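Local coordinates for protein beta-n-acetylhexosaminidase (Streptococcus pneumoniae, PDB 4AZI) that hydrolyses terminal, non-reducing N-acetyl-beta-D-hexosamine residues from glycans, using a family 20 glycoside hydrolase catalytic module built on a TIM barrel, at residues G18-T23 / I328-P333; V12-A17 / H43-N48; D70-A75 / E129-K134; E78-Y83 / M121-V126. The protein carries 2 engineered substitutions. All coordinates share one frame; numbering follows the deposited sequence.

Contact 1: G18-T23 / I328-P333; sequences GRKYFT and IWADRP. With OAN (O-(2-acetamido-2-deoxy D-glucopyranosylidene) amino-N-phenylcarbamate), chain C.
K20 and P333 bring their CA atoms within 5.0 Å of each other where the irregular 18-23 loop runs beside the chain leaving strand 321-329. K20 projects CG anti to its backbone N (chi1 -172°), passes P333 CB with its own CB, then runs extended along the P333 carbonyl and bends only at its last torsion, so that NZ donates to P333 O at 2.8 Å; A335 O is a second acceptor for this amine. A330 is small enough to sit against both K20 and R19, its CB 3.7 Å from K20 CB and also touching R19 CB. R19 is long and extended, and delivers its guanidinium to the bound inhibitor. R19 NH2 donates to OAJ of OAN at 2.8 Å in a nearly straight bond (164°), whereas the 2.7 Å bond from R19 NH1 to OAK of OAN is bent and weak. D331 OD1 sits over one guanidinium face, 3.5 Å from R19 NH1, a salt bridge of charge alone. D331 OD1 also takes OAK of OAN at 2.6 Å and D331 OD2 takes OAM at 2.7 Å, while the W329 ring offers a face to CAE. Three sugar hydroxyls are thus read by one arginine-aspartate pair, consistent with a pocket that recognises a terminal sugar.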
loop_
_atom_site.group_PDB
_atom_site.type_symbol
_atom_site.label_atom_id
_atom_site.label_comp_id
_atom_site.label_asym_id
_atom_site.label_seq_id
_atom_site.Cartn_x
_atom_site.Cartn_y
_atom_site.Cartn_z
ATOM N N GLY A 18 8.600 1.873 -4.440
ATOM C CA GLY A 18 8.470 2.680 -5.639
ATOM C C GLY A 18 9.663 3.598 -5.795
ATOM O O GLY A 18 10.312 3.612 -6.842
ATOM N N ARG A 19 9.963 4.369 -4.754
ATOM C CA ARG A 19 11.115 5.260 -4.799
ATOM C C ARG A 19 12.422 4.468 -4.711
ATOM O O ARG A 19 13.436 4.848 -5.313
ATOM C CB ARG A 19 11.055 6.280 -3.660
ATOM C CG ARG A 19 9.931 7.295 -3.777
ATOM C CD ARG A 19 10.089 8.347 -2.691
ATOM N NE ARG A 19 9.077 9.405 -2.754
ATOM C CZ ARG A 19 7.978 9.451 -2.003
ATOM N NH1 ARG A 19 7.711 8.480 -1.136
ATOM N NH2 ARG A 19 7.137 10.473 -2.122
ATOM N N LYS A 20 12.386 3.365 -3.969
ATOM C CA LYS A 20 13.604 2.623 -3.632
ATOM C C LYS A 20 13.475 1.140 -3.981
ATOM O O LYS A 20 12.410 0.542 -3.797
ATOM C CB LYS A 20 13.913 2.805 -2.147
ATOM C CG LYS A 20 15.252 2.256 -1.676
ATOM C CD LYS A 20 15.463 2.581 -0.202
ATOM C CE LYS A 20 16.675 1.846 0.365
ATOM N NZ LYS A 20 17.935 2.297 -0.277
ATOM N N TYR A 21 14.561 0.550 -4.483
ATOM C CA TYR A 21 14.560 -0.872 -4.836
ATOM C C TYR A 21 14.664 -1.745 -3.588
ATOM O O TYR A 21 15.495 -1.497 -2.710
ATOM C CB TYR A 21 15.674 -1.211 -5.845
ATOM C CG TYR A 21 15.692 -2.667 -6.280
ATOM C CD1 TYR A 21 14.875 -3.119 -7.320
ATOM C CD2 TYR A 21 16.521 -3.592 -5.648
ATOM C CE1 TYR A 21 14.885 -4.453 -7.712
ATOM C CE2 TYR A 21 16.539 -4.929 -6.030
ATOM C CZ TYR A 21 15.720 -5.356 -7.059
ATOM O OH TYR A 21 15.740 -6.689 -7.434
ATOM N N PHE A 22 13.801 -2.751 -3.515
ATOM C CA PHE A 22 13.886 -3.801 -2.502
ATOM C C PHE A 22 14.024 -5.131 -3.237
ATOM O O PHE A 22 13.290 -5.394 -4.191
ATOM C CB PHE A 22 12.623 -3.843 -1.625
ATOM C CG PHE A 22 12.554 -2.760 -0.580
ATOM C CD1 PHE A 22 12.173 -1.468 -0.916
ATOM C CD2 PHE A 22 12.847 -3.038 0.754
ATOM C CE1 PHE A 22 12.108 -0.468 0.047
ATOM C CE2 PHE A 22 12.783 -2.040 1.722
ATOM C CZ PHE A 22 12.409 -0.752 1.364
ATOM N N THR A 23 14.956 -5.976 -2.808
ATOM C CA THR A 23 15.103 -7.284 -3.440
ATOM C C THR A 23 13.957 -8.171 -2.996
ATOM O O THR A 23 13.382 -7.957 -1.922
ATOM C CB THR A 23 16.423 -7.994 -3.048
ATOM O OG1 THR A 23 16.351 -8.398 -1.678
ATOM C CG2 THR A 23 17.624 -7.088 -3.261
ATOM N N ILE A 328 6.147 2.710 5.773
ATOM C CA ILE A 328 7.589 2.930 5.638
ATOM C C ILE A 328 7.856 3.621 4.301
ATOM O O ILE A 328 7.595 3.050 3.244
ATOM C CB ILE A 328 8.386 1.605 5.704
ATOM C CG1 ILE A 328 8.005 0.767 6.940
ATOM C CG2 ILE A 328 9.891 1.870 5.693
ATOM C CD1 ILE A 328 8.056 1.498 8.280
ATOM N N TRP A 329 8.351 4.853 4.344
ATOM C CA TRP A 329 8.544 5.626 3.112
ATOM C C TRP A 329 9.993 5.819 2.741
ATOM O O TRP A 329 10.879 5.746 3.595
ATOM C CB TRP A 329 7.831 6.968 3.195
ATOM C CG TRP A 329 6.338 6.881 3.439
ATOM C CD1 TRP A 329 5.675 7.023 4.654
ATOM C CD2 TRP A 329 5.267 6.656 2.445
ATOM N NE1 TRP A 329 4.315 6.908 4.490
ATOM C CE2 TRP A 329 4.004 6.677 3.193
ATOM C CE3 TRP A 329 5.233 6.427 1.070
ATOM C CZ2 TRP A 329 2.773 6.489 2.571
ATOM C CZ3 TRP A 329 3.979 6.242 0.451
ATOM C CH2 TRP A 329 2.783 6.276 1.183
ATOM N N ALA A 330 10.244 6.070 1.458
ATOM C CA ALA A 330 11.602 6.190 0.957
ATOM C C ALA A 330 11.947 7.545 0.331
ATOM O O ALA A 330 12.719 7.595 -0.633
ATOM C CB ALA A 330 11.890 5.059 -0.018
ATOM N N ASP A 331 11.406 8.632 0.889
ATOM C CA ASP A 331 11.598 10.002 0.354
ATOM C C ASP A 331 13.022 10.324 -0.114
ATOM O O ASP A 331 13.219 10.964 -1.143
ATOM C CB ASP A 331 11.137 11.052 1.372
ATOM C CG ASP A 331 9.649 10.950 1.694
ATOM O OD1 ASP A 331 9.122 9.817 1.800
ATOM O OD2 ASP A 331 9.002 12.005 1.849
ATOM N N ARG A 332 14.009 9.894 0.658
ATOM C CA ARG A 332 15.392 9.936 0.212
ATOM C C ARG A 332 15.833 8.488 -0.005
ATOM O O ARG A 332 16.241 7.807 0.937
ATOM C CB ARG A 332 16.260 10.680 1.237
ATOM C CG ARG A 332 15.894 12.159 1.370
ATOM C CD ARG A 332 16.470 12.807 2.626
ATOM N NE ARG A 332 15.927 12.196 3.839
ATOM C CZ ARG A 332 16.637 11.492 4.722
ATOM N NH1 ARG A 332 17.948 11.313 4.558
ATOM N NH2 ARG A 332 16.031 10.966 5.777
ATOM N N PRO A 333 15.714 7.991 -1.253
ATOM C CA PRO A 333 15.887 6.546 -1.448
ATOM C C PRO A 333 17.343 6.076 -1.414
ATOM O O PRO A 333 17.594 4.866 -1.401
ATOM C CB PRO A 333 15.253 6.282 -2.820
ATOM C CG PRO A 333 14.991 7.630 -3.441
ATOM C CD PRO A 333 15.492 8.704 -2.523
HETATM C CAH OAN C . -0.024 9.579 1.014
HETATM C CAG OAN C . 1.348 10.022 1.543
HETATM O OAN OAN C . 1.692 9.733 2.681
HETATM N NAI OAN C . 2.090 10.730 0.689
HETATM C CAB OAN C . 3.445 11.247 0.976
HETATM C CAC OAN C . 4.479 10.149 0.721
HETATM O OAJ OAN C . 4.783 10.101 -0.679
HETATM C CAD OAN C . 5.753 10.396 1.516
HETATM O OAK OAN C . 6.662 9.350 1.201
HETATM C CAE OAN C . 5.429 10.362 3.018
HETATM C CAF OAN C . 6.620 10.647 3.937
HETATM O OAM OAN C . 7.079 11.990 3.757
HETATM O OAL OAN C . 4.358 11.274 3.383
HETATM C CAA OAN C . 3.564 11.813 2.408
HETATM N NAY OAN C . 2.856 12.871 2.740
HETATM O OAQ OAN C . 3.014 13.319 4.019
HETATM C CAP OAN C . 2.861 14.668 4.167
HETATM O OAR OAN C . 2.913 15.168 5.293
HETATM N NAO OAN C . 2.665 15.380 3.047
HETATM C CAS OAN C . 2.453 16.704 2.991
HETATM C CAT OAN C . 1.346 17.159 2.274
HETATM C CAU OAN C . 1.077 18.524 2.178
HETATM C CAV OAN C . 1.916 19.445 2.804
HETATM C CAW OAN C . 3.032 18.997 3.525
HETATM C CAX OAN C . 3.303 17.629 3.618
#

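Contact 2: V12-A17 / H43-N48; sequences VISIDA and HLLLGN
S14 and H43 meet through their side chains: S14 OG lies 2.8 Å from H43 ND1, at the edge of the imidazole and near its plane. Paired in the ladder, both point to the same face of the sheet, and each leaves anti to its backbone N, which brings OG to the ring edge; V12 CG1 packs on H43 CB at 3.6 Å. Further along this face N48 ND2 donates to D16 OD1 at 3.0 Å, coming from above the carboxylate plane; carboxylate and amide are turned 64° apart. On the other face, the CD1 methyl of L44 packs on A17 CB, 3.7 Å away, with I15 next to it.

Behind these side chains stands the parallel ladder: H43 N to I13 O at 2.7 Å, I15 N to H43 O at 2.8 Å and the longer L45 N to I15 O at 3.2 Å. I15 O also receives A17 N at 2.9 Å, and the two donors reach it from opposite faces of its plane; the second closes an inverse gamma turn centred on D16, which bends the chain toward the loop that carries R19.

A second shell fixes the polar groups. D16 OD2 holds the R19 guanidinium and A330 N, N48 OD1 takes N116 ND2, and H43 NE2 pairs with N178. I15 and L44 instead face I30 and L27 of helix 24-37. Neighbouring parallel strands, their segments 14° apart and linked through that helix, form the first beta-alpha-beta unit of the TIM barrel: polar S14, H43 and D16 face its interior, aliphatic I15 and L44 the helical layer, and N48 lies close to the sugar pocket.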
loop_
_atom_site.group_PDB
_atom_site.type_symbol
_atom_site.label_atom_id
_atom_site.label_comp_id
_atom_site.label_asym_id
_atom_site.label_seq_id
_atom_site.Cartn_x
_atom_site.Cartn_y
_atom_site.Cartn_z
ATOM N N VAL A 12 -1.791 -3.884 8.460
ATOM C CA VAL A 12 -1.010 -3.725 7.241
ATOM C C VAL A 12 0.318 -3.011 7.504
ATOM O O VAL A 12 0.373 -2.038 8.257
ATOM C CB VAL A 12 -1.824 -2.985 6.151
ATOM C CG1 VAL A 12 -1.115 -3.042 4.804
ATOM C CG2 VAL A 12 -3.213 -3.597 6.010
ATOM N N ILE A 13 1.381 -3.538 6.902
ATOM C CA ILE A 13 2.668 -2.854 6.814
ATOM C C ILE A 13 2.858 -2.388 5.366
ATOM O O ILE A 13 2.747 -3.181 4.426
ATOM C CB ILE A 13 3.854 -3.739 7.339
ATOM C CG1 ILE A 13 5.208 -3.029 7.195
ATOM C CG2 ILE A 13 3.869 -5.121 6.692
ATOM C CD1 ILE A 13 5.321 -1.739 7.989
ATOM N N SER A 14 3.095 -1.092 5.187
ATOM C CA SER A 14 3.322 -0.525 3.852
ATOM C C SER A 14 4.812 -0.294 3.626
ATOM O O SER A 14 5.499 0.197 4.519
ATOM C CB SER A 14 2.538 0.780 3.658
ATOM O OG SER A 14 2.790 1.357 2.383
ATOM N N ILE A 15 5.288 -0.655 2.432
ATOM C CA ILE A 15 6.693 -0.504 2.039
ATOM C C ILE A 15 6.789 0.247 0.699
ATOM O O ILE A 15 6.274 -0.216 -0.329
ATOM C CB ILE A 15 7.411 -1.883 1.922
ATOM C CG1 ILE A 15 7.456 -2.646 3.268
ATOM C CG2 ILE A 15 8.788 -1.744 1.292
ATOM C CD1 ILE A 15 8.282 -2.016 4.384
ATOM N N ASP A 16 7.452 1.401 0.728
ATOM C CA ASP A 16 7.674 2.239 -0.453
ATOM C C ASP A 16 8.776 1.633 -1.331
ATOM O O ASP A 16 9.933 2.063 -1.294
ATOM C CB ASP A 16 8.018 3.678 0.007
ATOM C CG ASP A 16 8.138 4.690 -1.141
ATOM O OD1 ASP A 16 7.873 4.365 -2.322
ATOM O OD2 ASP A 16 8.516 5.847 -0.845
ATOM N N ALA A 17 8.411 0.618 -2.113
ATOM C CA ALA A 17 9.334 0.015 -3.079
ATOM C C ALA A 17 9.183 0.679 -4.444
ATOM O O ALA A 17 9.553 0.112 -5.474
ATOM C CB ALA A 17 9.112 -1.487 -3.175
ATOM N N HIS A 43 1.421 -4.002 2.178
ATOM C CA HIS A 43 1.066 -3.003 1.182
ATOM C C HIS A 43 2.316 -2.617 0.463
ATOM O O HIS A 43 3.262 -2.108 1.074
ATOM C CB HIS A 43 0.419 -1.794 1.843
ATOM C CG HIS A 43 0.069 -0.678 0.886
ATOM N ND1 HIS A 43 0.906 0.345 0.628
ATOM C CD2 HIS A 43 -1.080 -0.448 0.126
ATOM C CE1 HIS A 43 0.328 1.188 -0.248
ATOM N NE2 HIS A 43 -0.886 0.705 -0.555
ATOM N N LEU A 44 2.340 -2.873 -0.841
ATOM C CA LEU A 44 3.551 -2.663 -1.623
ATOM C C LEU A 44 3.376 -1.645 -2.754
ATOM O O LEU A 44 2.723 -1.909 -3.777
ATOM C CB LEU A 44 4.103 -4.002 -2.137
ATOM C CG LEU A 44 5.527 -4.040 -2.722
ATOM C CD1 LEU A 44 6.605 -3.814 -1.665
ATOM C CD2 LEU A 44 5.773 -5.355 -3.457
ATOM N N LEU A 45 3.962 -0.467 -2.553
ATOM C CA LEU A 45 4.020 0.537 -3.602
ATOM C C LEU A 45 5.066 0.086 -4.608
ATOM O O LEU A 45 6.220 -0.197 -4.247
ATOM C CB LEU A 45 4.339 1.928 -3.038
ATOM C CG LEU A 45 3.310 2.475 -2.048
ATOM C CD1 LEU A 45 3.886 2.520 -0.636
ATOM C CD2 LEU A 45 2.817 3.849 -2.467
ATOM N N LEU A 46 4.631 -0.037 -5.857
ATOM C CA LEU A 46 5.484 -0.471 -6.947
ATOM C C LEU A 46 5.694 0.684 -7.911
ATOM O O LEU A 46 6.775 0.846 -8.472
ATOM C CB LEU A 46 4.880 -1.690 -7.656
ATOM C CG LEU A 46 4.837 -2.967 -6.809
ATOM C CD1 LEU A 46 3.837 -3.976 -7.360
ATOM C CD2 LEU A 46 6.225 -3.584 -6.674
ATOM N N GLY A 47 4.646 1.476 -8.102
ATOM C CA GLY A 47 4.767 2.766 -8.763
ATOM C C GLY A 47 4.564 3.855 -7.728
ATOM O O GLY A 47 3.476 3.975 -7.161
ATOM N N ASN A 48 5.617 4.631 -7.477
ATOM C CA ASN A 48 5.580 5.766 -6.545
ATOM C C ASN A 48 6.852 6.565 -6.785
ATOM O O ASN A 48 7.927 6.249 -6.228
ATOM C CB ASN A 48 5.443 5.294 -5.090
ATOM C CG ASN A 48 5.125 6.422 -4.118
ATOM O OD1 ASN A 48 4.131 7.150 -4.267
ATOM N ND2 ASN A 48 5.952 6.549 -3.087
#

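Contact 3: D70-A75 / E129-K134; sequences DDVKKA and EKLGIK
L131 reaches helix 69-83 by turning CG anti to its own carbonyl carbon (chi1 -63°) and extending at chi2 (161°), which spreads its two methyls over the turn formed by D71, V72 and A75. L131 CG rests on A75 CB at 3.7 Å. Of the branches, L131 CD1 continues across A75 to V72 CG2, 4.2 Å away, and L131 CD2 slips alongside the backbone to lie 3.5 Å from D71 O, near D71 CB. A leucine suits this place because its forked end can straddle a helix surface, and alanine suits the other side because its single methyl lets the two backbones come close.

K130 adds only the root of its side chain, its CB 3.9 Å from A75 CB. A bend at chi2 then carries the aliphatic chain off, leaving K130 NZ 6.9 Å from K74 NZ. K74 is itself paired with E78, which would moderate the repulsion between these like charges. Y67 of strand 65-67 and F158 of helix 153-170 also touch L131, so the leucine meets several elements of the fold at once.

The position of L131 follows from the way helix 122-130 ends. G132, with positive phi, turns the chain; I133 N bonds to M128 O, G132 N bonds weakly to E129 O, and the I133 side chain folds back on M128. This is the Schellman motif with its hydrophobic clasp, here placing the leucine just before the glycine against a neighbouring helix.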
loop_
_atom_site.group_PDB
_atom_site.type_symbol
_atom_site.label_atom_id
_atom_site.label_comp_id
_atom_site.label_asym_id
_atom_site.label_seq_id
_atom_site.Cartn_x
_atom_site.Cartn_y
_atom_site.Cartn_z
ATOM N N ASP A 70 9.223 -4.325 -25.679
ATOM C CA ASP A 70 10.632 -3.972 -25.436
ATOM C C ASP A 70 10.842 -2.471 -25.266
ATOM O O ASP A 70 11.658 -2.044 -24.456
ATOM C CB ASP A 70 11.544 -4.457 -26.571
ATOM C CG ASP A 70 11.731 -5.959 -26.585
ATOM O OD1 ASP A 70 11.523 -6.630 -25.547
ATOM O OD2 ASP A 70 12.099 -6.469 -27.667
ATOM N N ASP A 71 10.121 -1.682 -26.059
ATOM C CA ASP A 71 10.246 -0.228 -26.024
ATOM C C ASP A 71 9.662 0.358 -24.747
ATOM O O ASP A 71 10.191 1.334 -24.203
ATOM C CB ASP A 71 9.562 0.393 -27.233
ATOM C CG ASP A 71 10.241 0.023 -28.534
ATOM O OD1 ASP A 71 11.400 -0.444 -28.497
ATOM O OD2 ASP A 71 9.612 0.205 -29.589
ATOM N N VAL A 72 8.575 -0.247 -24.276
ATOM C CA VAL A 72 7.940 0.178 -23.029
ATOM C C VAL A 72 8.865 -0.133 -21.852
ATOM O O VAL A 72 9.127 0.733 -21.010
ATOM C CB VAL A 72 6.552 -0.468 -22.858
ATOM C CG1 VAL A 72 6.023 -0.266 -21.447
ATOM C CG2 VAL A 72 5.577 0.101 -23.885
ATOM N N LYS A 73 9.380 -1.360 -21.819
ATOM C CA LYS A 73 10.342 -1.765 -20.791
ATOM C C LYS A 73 11.563 -0.844 -20.740
ATOM O O LYS A 73 11.981 -0.428 -19.662
ATOM C CB LYS A 73 10.788 -3.207 -20.996
ATOM C CG LYS A 73 9.706 -4.240 -20.737
ATOM C CD LYS A 73 10.206 -5.643 -21.043
ATOM C CE LYS A 73 9.223 -6.660 -20.508
ATOM N NZ LYS A 73 9.613 -8.067 -20.782
ATOM N N LYS A 74 12.123 -0.534 -21.912
ATOM C CA LYS A 74 13.280 0.357 -22.014
ATOM C C LYS A 74 12.952 1.770 -21.522
ATOM O O LYS A 74 13.722 2.366 -20.768
ATOM C CB LYS A 74 13.812 0.379 -23.451
ATOM C CG LYS A 74 15.112 1.146 -23.622
ATOM C CD LYS A 74 15.846 0.742 -24.896
ATOM C CE LYS A 74 16.967 1.721 -25.216
ATOM N NZ LYS A 74 16.449 3.070 -25.574
ATOM N N ALA A 75 11.799 2.286 -21.939
ATOM C CA ALA A 75 11.346 3.611 -21.540
ATOM C C ALA A 75 11.161 3.732 -20.020
ATOM O O ALA A 75 11.635 4.695 -19.410
ATOM C CB ALA A 75 10.057 3.961 -22.267
ATOM N N GLU A 129 7.686 10.271 -22.629
ATOM C CA GLU A 129 8.511 11.100 -23.531
ATOM C C GLU A 129 9.476 10.266 -24.376
ATOM O O GLU A 129 9.749 10.602 -25.530
ATOM C CB GLU A 129 9.304 12.155 -22.755
ATOM C CG GLU A 129 8.454 13.189 -22.033
ATOM C CD GLU A 129 9.280 14.262 -21.336
ATOM O OE1 GLU A 129 10.421 13.976 -20.909
ATOM O OE2 GLU A 129 8.785 15.403 -21.215
ATOM N N LYS A 130 10.003 9.186 -23.801
ATOM C CA LYS A 130 10.871 8.274 -24.547
ATOM C C LYS A 130 10.076 7.508 -25.608
ATOM O O LYS A 130 10.628 7.087 -26.624
ATOM C CB LYS A 130 11.600 7.304 -23.610
ATOM C CG LYS A 130 12.593 7.939 -22.652
ATOM C CD LYS A 130 13.810 8.511 -23.365
ATOM C CE LYS A 130 14.843 9.007 -22.362
ATOM N NZ LYS A 130 16.111 9.425 -23.028
ATOM N N LEU A 131 8.783 7.361 -25.379
ATOM C CA LEU A 131 7.899 6.693 -26.328
ATOM C C LEU A 131 7.217 7.668 -27.289
ATOM O O LEU A 131 6.362 7.269 -28.069
ATOM C CB LEU A 131 6.859 5.840 -25.584
ATOM C CG LEU A 131 7.419 4.689 -24.737
ATOM C CD1 LEU A 131 6.408 4.209 -23.706
ATOM C CD2 LEU A 131 7.901 3.536 -25.619
ATOM N N GLY A 132 7.590 8.942 -27.233
ATOM C CA GLY A 132 7.109 9.926 -28.200
ATOM C C GLY A 132 5.862 10.685 -27.786
ATOM O O GLY A 132 5.244 11.370 -28.608
ATOM N N ILE A 133 5.496 10.569 -26.509
ATOM C CA ILE A 133 4.368 11.315 -25.959
ATOM C C ILE A 133 4.947 12.590 -25.341
ATOM O O ILE A 133 5.526 12.554 -24.243
ATOM C CB ILE A 133 3.586 10.478 -24.916
ATOM C CG1 ILE A 133 3.001 9.215 -25.566
ATOM C CG2 ILE A 133 2.469 11.302 -24.277
ATOM C CD1 ILE A 133 2.775 8.063 -24.596
ATOM N N LYS A 134 4.817 13.703 -26.062
ATOM C CA LYS A 134 5.407 14.981 -25.640
ATOM C C LYS A 134 4.546 15.677 -24.597
ATOM O O LYS A 134 3.313 15.597 -24.644
ATOM C CB LYS A 134 5.584 15.936 -26.832
ATOM C CG LYS A 134 6.493 15.445 -27.949
ATOM C CD LYS A 134 6.502 16.445 -29.097
ATOM C CE LYS A 134 7.341 15.946 -30.263
ATOM N NZ LYS A 134 8.800 15.921 -29.947
#

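Contact 4: E78-Y83 / M121-V126; sequences EGTKAY and MDAMLV
G79 O and D122 O are joined by a single water, which donates to G79 O at 2.8 Å and, in a weak bond, to D122 O at 2.7 Å. Beside this bridge the axes of segments 78-83 and 122-126 approach to 7.3 Å, their directions 128° apart. The closeness depends on small residues: G79 and A123 have CA atoms 3.9 Å apart, and the G79 CA hydrogen points at A123 O in a nearly straight contact (159°). Glycine suits the spot because that carbonyl lies where a side chain would otherwise begin. V126 packs on G79 as well, with CB 3.8 Å from G79 CA, and extends CG1 toward A82. The methyl of A123 also lies 3.4 Å from T80 OG1, a hydroxyl whose bond goes to L51 O. Y83 ends the row, its CD1 3.8 Å from D122 OD2, with ring and carboxylate planes steeply inclined; the far part of the tyrosine reaches R19 and P333 beside the sugar pocket. Close helix packing through glycine and alanine with a CA-H...O contact is a familiar way for two helix backbones to approach; here it joins connections that follow two adjacent barrel strands, 41-45 and 110-117.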
loop_
_atom_site.group_PDB
_atom_site.type_symbol
_atom_site.label_atom_id
_atom_site.label_comp_id
_atom_site.label_asym_id
_atom_site.label_seq_id
_atom_site.Cartn_x
_atom_site.Cartn_y
_atom_site.Cartn_z
ATOM N N GLU A 78 14.417 3.624 -18.136
ATOM C CA GLU A 78 14.958 4.986 -18.252
ATOM C C GLU A 78 14.270 6.018 -17.355
ATOM O O GLU A 78 14.941 6.823 -16.715
ATOM C CB GLU A 78 14.966 5.447 -19.710
ATOM C CG GLU A 78 16.190 4.952 -20.471
ATOM C CD GLU A 78 15.935 4.744 -21.952
ATOM O OE1 GLU A 78 14.867 5.165 -22.457
ATOM O OE2 GLU A 78 16.804 4.134 -22.610
ATOM N N GLY A 79 12.940 6.006 -17.316
ATOM C CA GLY A 79 12.203 6.881 -16.393
ATOM C C GLY A 79 12.584 6.629 -14.933
ATOM O O GLY A 79 12.784 7.565 -14.147
ATOM N N THR A 80 12.708 5.356 -14.573
ATOM C CA THR A 80 12.983 4.986 -13.189
ATOM C C THR A 80 14.404 5.371 -12.767
ATOM O O THR A 80 14.601 5.941 -11.687
ATOM C CB THR A 80 12.642 3.502 -12.933
ATOM O OG1 THR A 80 11.224 3.339 -13.047
ATOM C CG2 THR A 80 13.093 3.051 -11.548
ATOM N N LYS A 81 15.380 5.094 -13.630
ATOM C CA LYS A 81 16.760 5.550 -13.413
ATOM C C LYS A 81 16.888 7.081 -13.370
ATOM O O LYS A 81 17.730 7.605 -12.643
ATOM C CB LYS A 81 17.702 4.951 -14.463
ATOM C CG LYS A 81 17.835 3.440 -14.362
ATOM C CD LYS A 81 19.012 2.918 -15.166
ATOM C CE LYS A 81 19.404 1.537 -14.667
ATOM N NZ LYS A 81 20.446 0.921 -15.528
ATOM N N ALA A 82 16.044 7.785 -14.129
ATOM C CA ALA A 82 16.021 9.259 -14.137
ATOM C C ALA A 82 15.477 9.846 -12.838
ATOM O O ALA A 82 15.842 10.964 -12.448
ATOM C CB ALA A 82 15.215 9.779 -15.318
ATOM N N TYR A 83 14.573 9.118 -12.191
ATOM C CA TYR A 83 14.140 9.518 -10.859
ATOM C C TYR A 83 15.239 9.190 -9.846
ATOM O O TYR A 83 15.683 10.067 -9.099
ATOM C CB TYR A 83 12.788 8.900 -10.451
ATOM C CG TYR A 83 12.595 8.985 -8.961
ATOM C CD1 TYR A 83 12.343 10.217 -8.342
ATOM C CD2 TYR A 83 12.750 7.852 -8.157
ATOM C CE1 TYR A 83 12.219 10.311 -6.964
ATOM C CE2 TYR A 83 12.626 7.936 -6.776
ATOM C CZ TYR A 83 12.358 9.165 -6.189
ATOM O OH TYR A 83 12.242 9.248 -4.822
ATOM N N MET A 121 4.493 10.048 -10.228
ATOM C CA MET A 121 4.689 9.236 -11.425
ATOM C C MET A 121 5.807 9.786 -12.311
ATOM O O MET A 121 5.692 9.792 -13.544
ATOM C CB MET A 121 3.375 9.099 -12.208
ATOM C CG MET A 121 2.753 10.425 -12.608
ATOM S SD MET A 121 1.287 10.267 -13.629
ATOM C CE MET A 121 1.963 9.634 -15.160
ATOM N N ASP A 122 6.903 10.204 -11.674
ATOM C CA ASP A 122 8.093 10.706 -12.374
ATOM C C ASP A 122 8.518 9.746 -13.489
ATOM O O ASP A 122 8.820 10.161 -14.609
ATOM C CB ASP A 122 9.277 10.855 -11.403
ATOM C CG ASP A 122 8.953 11.694 -10.164
ATOM O OD1 ASP A 122 7.919 11.451 -9.502
ATOM O OD2 ASP A 122 9.773 12.577 -9.822
ATOM N N ALA A 123 8.564 8.459 -13.163
ATOM C CA ALA A 123 9.099 7.457 -14.079
ATOM C C ALA A 123 8.239 7.314 -15.324
ATOM O O ALA A 123 8.771 7.238 -16.432
ATOM C CB ALA A 123 9.266 6.120 -13.377
ATOM N N MET A 124 6.917 7.311 -15.138
ATOM C CA MET A 124 5.975 7.175 -16.247
ATOM C C MET A 124 6.017 8.385 -17.176
ATOM O O MET A 124 5.870 8.238 -18.385
ATOM C CB MET A 124 4.549 6.951 -15.736
ATOM C CG MET A 124 4.346 5.661 -14.954
ATOM S SD MET A 124 2.592 5.483 -14.612
ATOM C CE MET A 124 2.580 4.581 -13.072
ATOM N N LEU A 125 6.245 9.567 -16.608
ATOM C CA LEU A 125 6.331 10.807 -17.384
ATOM C C LEU A 125 7.498 10.807 -18.372
ATOM O O LEU A 125 7.323 11.138 -19.539
ATOM C CB LEU A 125 6.413 12.029 -16.454
ATOM C CG LEU A 125 5.235 12.316 -15.515
ATOM C CD1 LEU A 125 5.625 13.385 -14.507
ATOM C CD2 LEU A 125 3.954 12.705 -16.247
ATOM N N VAL A 126 8.684 10.437 -17.895
ATOM C CA VAL A 126 9.871 10.325 -18.738
ATOM C C VAL A 126 9.734 9.151 -19.714
ATOM O O VAL A 126 10.138 9.249 -20.882
ATOM C CB VAL A 126 11.148 10.168 -17.872
ATOM C CG1 VAL A 126 12.377 9.907 -18.732
ATOM C CG2 VAL A 126 11.353 11.405 -16.997
HETATM O O HOH W 1 11.473 10.063 -13.988
#

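Overall arrangement
From the N terminus, strand 10-16 enters contact 2, which closes a short loop through helix 24-37 onto strand 41-45. Before that loop is complete, residues 18-23 open contact 1, answered only at the end of strand 321-329 and the chain just beyond it; the two therefore cross, and together they tie the first barrel strand to the second and the last. They touch directly, through a probable hydrogen bond from I328 N to S14 O. Contact 3 then opens on helix 69-83 and encloses contact 4, both returning from helix 122-130 in reverse order. These two lie within the span of contact 1 and follow contact 2 in series. Contact 4 touches contact 1 through Y83, linking the outer helix pair to the pocket.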